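Local coordinates for protein necrotic enteritis toxin B (Clostridium perfringens, PDB 4I0N) that probably forms pores in host cell membranes, as a toxin of the leukocidin/hemolysin family with the alpha-hemolysin fold, at residues K35-T40 and V241-F246; G62-D67 and E83-N88. All coordinates share one frame; numbering follows the deposited sequence.

In the fold
Both interactions join the same two antiparallel sheets, one carrying strands 37-47 and 53-65, the other strands 76-92 and 236-255. Their centres lie about 6 Å apart, so they form neighbouring parts of one hydrophobic core. Within the second sheet, Phe-246 N to Thr-84 O and Glu-242 N to Asn-88 O are probable hydrogen bonds, both 2.8 Å. Within the first sheet, Trp-37 CD1 packs 3.3 Å from Pro-65 CD, and across the sheets Arg-245 NH1 bonds Pro-65 O. A bound magnesium ion lies about 6 Å from the side chain of Ser-66 in interaction 2. The side chain of Asp-30, which binds magnesium in a structure of this protein, lies about 9 Å from that of Ala-39; here it carries no metal.

Interaction 1: residues K35-T40 and V241-F246; sequences KGWKAT and VEYQRF
Tyr-243 OH donates a 2.7 Å hydrogen bond to Lys-38 O, meeting the carbonyl at a C=O...O angle of 136° and tilted from its plane. A tyrosine suits this place because its ring can fill the apolar layer while the hydroxyl reaches the main chain of the facing strand. Its CG lies anti to the carbonyl carbon (chi1 -70°), toward strand 37-40. Ala-39 is small enough for the phenol end to lie close beside it, with CB 3.6 Å from Tyr-243 OH. Trp-37 and Tyr-243 run past each other in opposite directions, and Trp-37 CZ3 packs 3.6 Å from Tyr-243 CB, which lies at the rim of the indole. Arg-245 crosses the tryptophan at about a right angle, its guanidinium turned 49° from the indole plane and NH1 3.6 Å from Trp-37 CZ2. A water accepts from Trp-37 NE1 at 3.0 Å and from Arg-245 NH1 at 3.1 Å, joining the two. Salt bridges from NE to Asp-247 and from NH2 to Glu-270 hold the buried guanidinium and would balance its charge. Strands 37-40 and 241-246, roughly antiparallel with axes 9.1 Å apart, thus pack face to face as layers of a beta sandwich.

Interaction 2: residues G62-D67 and E83-N88; sequences GFIPSD and ETYRIN
Ile-64 and Tyr-85 pass each other in opposite directions, so the branched aliphatic chain lies alongside the phenol instead of meeting its end. The methyl CG2 of Ile-64 sits in the ring plane at the edge, 3.6 Å from Tyr-85 CE1. CG2 stands anti to the backbone N while CG1 lies beside it (chi1 -56°); both branches reach the ring of Tyr-85, and the longer one also reaches Ile-87. Through CG1 the chain extends to CD1, which comes within 3.9 Å of Tyr-85 CD1 and 4.1 Å of Ile-87 CD1. Ile-64 and Ile-87 likewise slide past one another in opposite senses. Isoleucine is well suited to both strands, since its beta branching favours extended backbone angles and offers two arms to an apolar interface.

Farther along the tyrosine, the hydroxyl reaches the chain just after strand 62-65: Tyr-85 OH is 3.3 Å from Ser-66 CA, a packing contact at the ring edge. The polar group is satisfied by a hydrogen bond to Leu-215 O, and Ser-66 OG bonds Ile-216 O, so both hydroxyls are tied to the short helix 214-217. Tyrosine therefore combines an apolar ring for the core with a polar end that binds the main chain of helix 214-217. Phe-220 also meets the ring of Tyr-85, with planes about 40° apart.

Beside this contact, Glu-83 and Thr-84 both face Phe-246 of strand 236-255, a classic beta bulge. With axes 9.7 Å apart and directions at 145°, strands 62-65 and 84-88 meet through side chains, joining two sheets of the alpha-hemolysin fold of the leukocidin/hemolysin family.

Interaction 1: residues K35-T40 and V241-F246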
loop_
_atom_site.group_PDB
_atom_site.type_symbol
_atom_site.label_atom_id
_atom_site.label_comp_id
_atom_site.label_asym_id
_atom_site.label_seq_id
_atom_site.Cartn_x
_atom_site.Cartn_y
_atom_site.Cartn_z
ATOM N N LYS A 35 6.434 8.707 -12.634
ATOM C CA LYS A 35 7.451 7.637 -12.752
ATOM C C LYS A 35 6.888 6.225 -12.535
ATOM O O LYS A 35 7.603 5.305 -12.097
ATOM C CB LYS A 35 8.642 7.914 -11.822
ATOM C CG LYS A 35 9.449 9.137 -12.258
ATOM C CD LYS A 35 10.901 9.084 -11.806
ATOM C CE LYS A 35 11.042 9.510 -10.350
ATOM N N GLY A 36 5.612 6.046 -12.862
ATOM C CA GLY A 36 4.980 4.741 -12.770
ATOM C C GLY A 36 4.314 4.479 -11.435
ATOM O O GLY A 36 3.644 3.454 -11.269
ATOM N N TRP A 37 4.506 5.396 -10.477
ATOM C CA TRP A 37 3.834 5.335 -9.192
ATOM C C TRP A 37 2.503 6.042 -9.355
ATOM O O TRP A 37 2.465 7.154 -9.863
ATOM C CB TRP A 37 4.657 6.068 -8.120
ATOM C CG TRP A 37 6.023 5.478 -7.891
ATOM C CD1 TRP A 37 6.964 5.155 -8.839
ATOM C CD2 TRP A 37 6.611 5.182 -6.623
ATOM N NE1 TRP A 37 8.098 4.664 -8.237
ATOM C CE2 TRP A 37 7.910 4.670 -6.874
ATOM C CE3 TRP A 37 6.172 5.308 -5.303
ATOM C CZ2 TRP A 37 8.774 4.282 -5.842
ATOM C CZ3 TRP A 37 7.035 4.933 -4.266
ATOM C CH2 TRP A 37 8.323 4.418 -4.550
ATOM N N LYS A 38 1.422 5.391 -8.924
ATOM C CA LYS A 38 0.066 5.875 -9.221
ATOM C C LYS A 38 -0.795 5.947 -7.972
ATOM O O LYS A 38 -0.744 5.058 -7.134
ATOM C CB LYS A 38 -0.610 4.925 -10.210
ATOM C CG LYS A 38 0.150 4.746 -11.498
ATOM C CD LYS A 38 -0.553 3.737 -12.421
ATOM C CE LYS A 38 0.300 3.449 -13.666
ATOM N NZ LYS A 38 1.582 2.773 -13.272
ATOM N N ALA A 39 -1.602 6.995 -7.859
ATOM C CA ALA A 39 -2.587 7.104 -6.778
ATOM C C ALA A 39 -3.895 7.584 -7.349
ATOM O O ALA A 39 -3.956 8.684 -7.952
ATOM C CB ALA A 39 -2.121 8.066 -5.719
ATOM N N THR A 40 -4.941 6.779 -7.130
ATOM C CA THR A 40 -6.302 7.187 -7.452
ATOM C C THR A 40 -7.067 7.248 -6.150
ATOM O O THR A 40 -7.138 6.248 -5.427
ATOM C CB THR A 40 -6.981 6.180 -8.403
ATOM O OG1 THR A 40 -6.310 6.204 -9.672
ATOM C CG2 THR A 40 -8.471 6.547 -8.624
ATOM N N VAL A 241 -1.219 11.165 0.313
ATOM C CA VAL A 241 -0.897 9.741 0.131
ATOM C C VAL A 241 0.614 9.683 -0.049
ATOM O O VAL A 241 1.125 10.295 -0.985
ATOM C CB VAL A 241 -1.565 9.199 -1.140
ATOM C CG1 VAL A 241 -1.150 7.726 -1.391
ATOM C CG2 VAL A 241 -3.094 9.273 -1.018
ATOM N N GLU A 242 1.317 8.994 0.857
ATOM C CA GLU A 242 2.781 8.874 0.813
ATOM C C GLU A 242 3.108 7.422 0.539
ATOM O O GLU A 242 2.599 6.526 1.225
ATOM C CB GLU A 242 3.456 9.298 2.121
ATOM C CG GLU A 242 3.054 10.675 2.614
ATOM C CD GLU A 242 3.649 11.003 3.966
ATOM O OE1 GLU A 242 4.164 10.084 4.679
ATOM O OE2 GLU A 242 3.606 12.201 4.322
ATOM N N TYR A 243 3.922 7.202 -0.485
ATOM C CA TYR A 243 4.380 5.866 -0.830
ATOM C C TYR A 243 5.885 5.795 -0.620
ATOM O O TYR A 243 6.628 6.683 -1.046
ATOM C CB TYR A 243 4.140 5.620 -2.311
ATOM C CG TYR A 243 2.735 5.473 -2.783
ATOM C CD1 TYR A 243 1.713 4.966 -1.971
ATOM C CD2 TYR A 243 2.443 5.755 -4.120
ATOM C CE1 TYR A 243 0.422 4.762 -2.491
ATOM C CE2 TYR A 243 1.179 5.550 -4.640
ATOM C CZ TYR A 243 0.172 5.076 -3.842
ATOM O OH TYR A 243 -1.067 4.904 -4.429
ATOM N N GLN A 244 6.336 4.718 0.004
ATOM C CA GLN A 244 7.756 4.522 0.267
ATOM C C GLN A 244 8.082 3.073 -0.034
ATOM O O GLN A 244 7.316 2.177 0.315
ATOM C CB GLN A 244 8.002 4.874 1.729
ATOM C CG GLN A 244 9.411 5.117 2.139
ATOM C CD GLN A 244 9.438 6.017 3.380
ATOM O OE1 GLN A 244 8.401 6.278 4.001
ATOM N NE2 GLN A 244 10.593 6.497 3.721
ATOM N N ARG A 245 9.207 2.827 -0.703
ATOM C CA ARG A 245 9.581 1.465 -1.005
ATOM C C ARG A 245 10.986 1.244 -0.460
ATOM O O ARG A 245 11.912 1.933 -0.877
ATOM C CB ARG A 245 9.534 1.221 -2.519
ATOM C CG ARG A 245 9.628 -0.276 -2.880
ATOM C CD ARG A 245 9.946 -0.543 -4.358
ATOM N NE ARG A 245 11.264 -0.002 -4.708
ATOM C CZ ARG A 245 11.477 0.862 -5.696
ATOM N NH1 ARG A 245 10.479 1.233 -6.508
ATOM N NH2 ARG A 245 12.707 1.325 -5.900
ATOM N N PHE A 246 11.122 0.330 0.496
ATOM C CA PHE A 246 12.419 0.050 1.123
ATOM C C PHE A 246 13.023 -1.128 0.404
ATOM O O PHE A 246 12.464 -2.230 0.427
ATOM C CB PHE A 246 12.255 -0.264 2.601
ATOM C CG PHE A 246 11.705 0.898 3.401
ATOM C CD1 PHE A 246 12.556 1.925 3.806
ATOM C CD2 PHE A 246 10.360 0.969 3.732
ATOM C CE1 PHE A 246 12.064 3.018 4.550
ATOM C CE2 PHE A 246 9.866 2.041 4.472
ATOM C CZ PHE A 246 10.725 3.069 4.878
HETATM O O HOH W 1 10.714 3.335 -8.829
#

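Interaction 2: residues G62-D67 and E83-N88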
loop_
_atom_site.group_PDB
_atom_site.type_symbol
_atom_site.label_atom_id
_atom_site.label_comp_id
_atom_site.label_asym_id
_atom_site.label_seq_id
_atom_site.Cartn_x
_atom_site.Cartn_y
_atom_site.Cartn_z
ATOM N N GLY A 62 -3.791 2.172 -6.159
ATOM C CA GLY A 62 -2.567 2.672 -6.738
ATOM C C GLY A 62 -1.614 1.607 -7.182
ATOM O O GLY A 62 -1.965 0.426 -7.295
ATOM N N PHE A 63 -0.403 2.050 -7.461
ATOM C CA PHE A 63 0.626 1.140 -7.890
ATOM C C PHE A 63 1.986 1.695 -7.516
ATOM O O PHE A 63 2.259 2.890 -7.717
ATOM C CB PHE A 63 0.566 0.915 -9.393
ATOM C CG PHE A 63 1.521 -0.135 -9.867
ATOM C CD1 PHE A 63 1.251 -1.498 -9.630
ATOM C CD2 PHE A 63 2.702 0.218 -10.501
ATOM C CE1 PHE A 63 2.146 -2.478 -10.061
ATOM C CE2 PHE A 63 3.608 -0.768 -10.941
ATOM C CZ PHE A 63 3.327 -2.118 -10.711
ATOM N N ILE A 64 2.831 0.810 -6.986
ATOM C CA ILE A 64 4.224 1.134 -6.700
ATOM C C ILE A 64 5.095 0.108 -7.445
ATOM O O ILE A 64 5.044 -1.096 -7.123
ATOM C CB ILE A 64 4.556 1.105 -5.177
ATOM C CG1 ILE A 64 3.641 2.036 -4.372
ATOM C CG2 ILE A 64 6.030 1.461 -4.952
ATOM C CD1 ILE A 64 3.607 1.769 -2.828
ATOM N N PRO A 65 5.885 0.558 -8.435
ATOM C CA PRO A 65 6.742 -0.400 -9.173
ATOM C C PRO A 65 7.771 -1.056 -8.252
ATOM O O PRO A 65 8.195 -0.444 -7.265
ATOM C CB PRO A 65 7.478 0.462 -10.218
ATOM C CG PRO A 65 6.922 1.832 -10.098
ATOM C CD PRO A 65 6.073 1.958 -8.878
ATOM N N SER A 66 8.139 -2.303 -8.550
ATOM C CA SER A 66 9.087 -3.003 -7.681
ATOM C C SER A 66 10.496 -2.443 -7.867
ATOM O O SER A 66 11.310 -2.453 -6.940
ATOM C CB SER A 66 9.094 -4.515 -7.970
ATOM O OG SER A 66 9.526 -4.793 -9.301
ATOM N N ASP A 67 10.772 -1.990 -9.085
ATOM C CA ASP A 67 12.124 -1.583 -9.499
ATOM C C ASP A 67 13.171 -2.660 -9.225
ATOM O O ASP A 67 14.327 -2.363 -8.915
ATOM C CB ASP A 67 12.521 -0.266 -8.831
ATOM C CG ASP A 67 13.715 0.379 -9.488
ATOM O OD1 ASP A 67 13.757 0.417 -10.733
ATOM O OD2 ASP A 67 14.627 0.809 -8.764
ATOM N N GLU A 83 11.764 -4.904 -0.177
ATOM C CA GLU A 83 11.529 -5.698 1.016
ATOM C C GLU A 83 10.286 -5.216 1.752
ATOM O O GLU A 83 9.590 -6.029 2.368
ATOM C CB GLU A 83 12.776 -5.725 1.915
ATOM C CG GLU A 83 12.667 -6.694 3.122
ATOM C CD GLU A 83 11.952 -6.087 4.322
ATOM O OE1 GLU A 83 11.793 -4.840 4.375
ATOM O OE2 GLU A 83 11.539 -6.868 5.215
ATOM N N THR A 84 10.007 -3.909 1.688
ATOM C CA THR A 84 8.807 -3.324 2.321
ATOM C C THR A 84 8.215 -2.220 1.450
ATOM O O THR A 84 8.934 -1.301 1.014
ATOM C CB THR A 84 9.077 -2.747 3.773
ATOM O OG1 THR A 84 9.446 -3.815 4.669
ATOM C CG2 THR A 84 7.805 -2.057 4.329
ATOM N N TYR A 85 6.905 -2.304 1.199
ATOM C CA TYR A 85 6.171 -1.141 0.711
ATOM C C TYR A 85 5.419 -0.490 1.890
ATOM O O TYR A 85 4.679 -1.160 2.587
ATOM C CB TYR A 85 5.154 -1.560 -0.331
ATOM C CG TYR A 85 5.715 -2.176 -1.579
ATOM C CD1 TYR A 85 5.950 -1.387 -2.721
ATOM C CD2 TYR A 85 5.941 -3.557 -1.658
ATOM C CE1 TYR A 85 6.425 -1.957 -3.914
ATOM C CE2 TYR A 85 6.437 -4.145 -2.853
ATOM C CZ TYR A 85 6.668 -3.330 -3.967
ATOM O OH TYR A 85 7.126 -3.898 -5.143
ATOM N N ARG A 86 5.591 0.815 2.079
ATOM C CA ARG A 86 4.871 1.555 3.113
ATOM C C ARG A 86 3.912 2.553 2.480
ATOM O O ARG A 86 4.292 3.319 1.564
ATOM C CB ARG A 86 5.828 2.306 4.021
ATOM C CG ARG A 86 5.071 3.073 5.136
ATOM C CD ARG A 86 6.048 3.608 6.179
ATOM N NE ARG A 86 6.628 2.510 6.939
ATOM C CZ ARG A 86 7.588 2.638 7.854
ATOM N NH1 ARG A 86 8.096 3.828 8.141
ATOM N NH2 ARG A 86 8.044 1.560 8.488
ATOM N N ILE A 87 2.675 2.541 2.967
ATOM C CA ILE A 87 1.646 3.447 2.447
ATOM C C ILE A 87 1.153 4.248 3.643
ATOM O O ILE A 87 0.687 3.677 4.619
ATOM C CB ILE A 87 0.480 2.667 1.768
ATOM C CG1 ILE A 87 0.936 2.048 0.433
ATOM C CG2 ILE A 87 -0.753 3.585 1.509
ATOM C CD1 ILE A 87 1.527 0.672 0.542
ATOM N N ASN A 88 1.261 5.574 3.556
ATOM C CA ASN A 88 0.724 6.435 4.603
ATOM C C ASN A 88 -0.394 7.257 3.982
ATOM O O ASN A 88 -0.238 7.789 2.872
ATOM C CB ASN A 88 1.777 7.397 5.142
ATOM C CG ASN A 88 2.987 6.706 5.738
ATOM O OD1 ASN A 88 2.907 5.623 6.314
ATOM N ND2 ASN A 88 4.130 7.351 5.610
#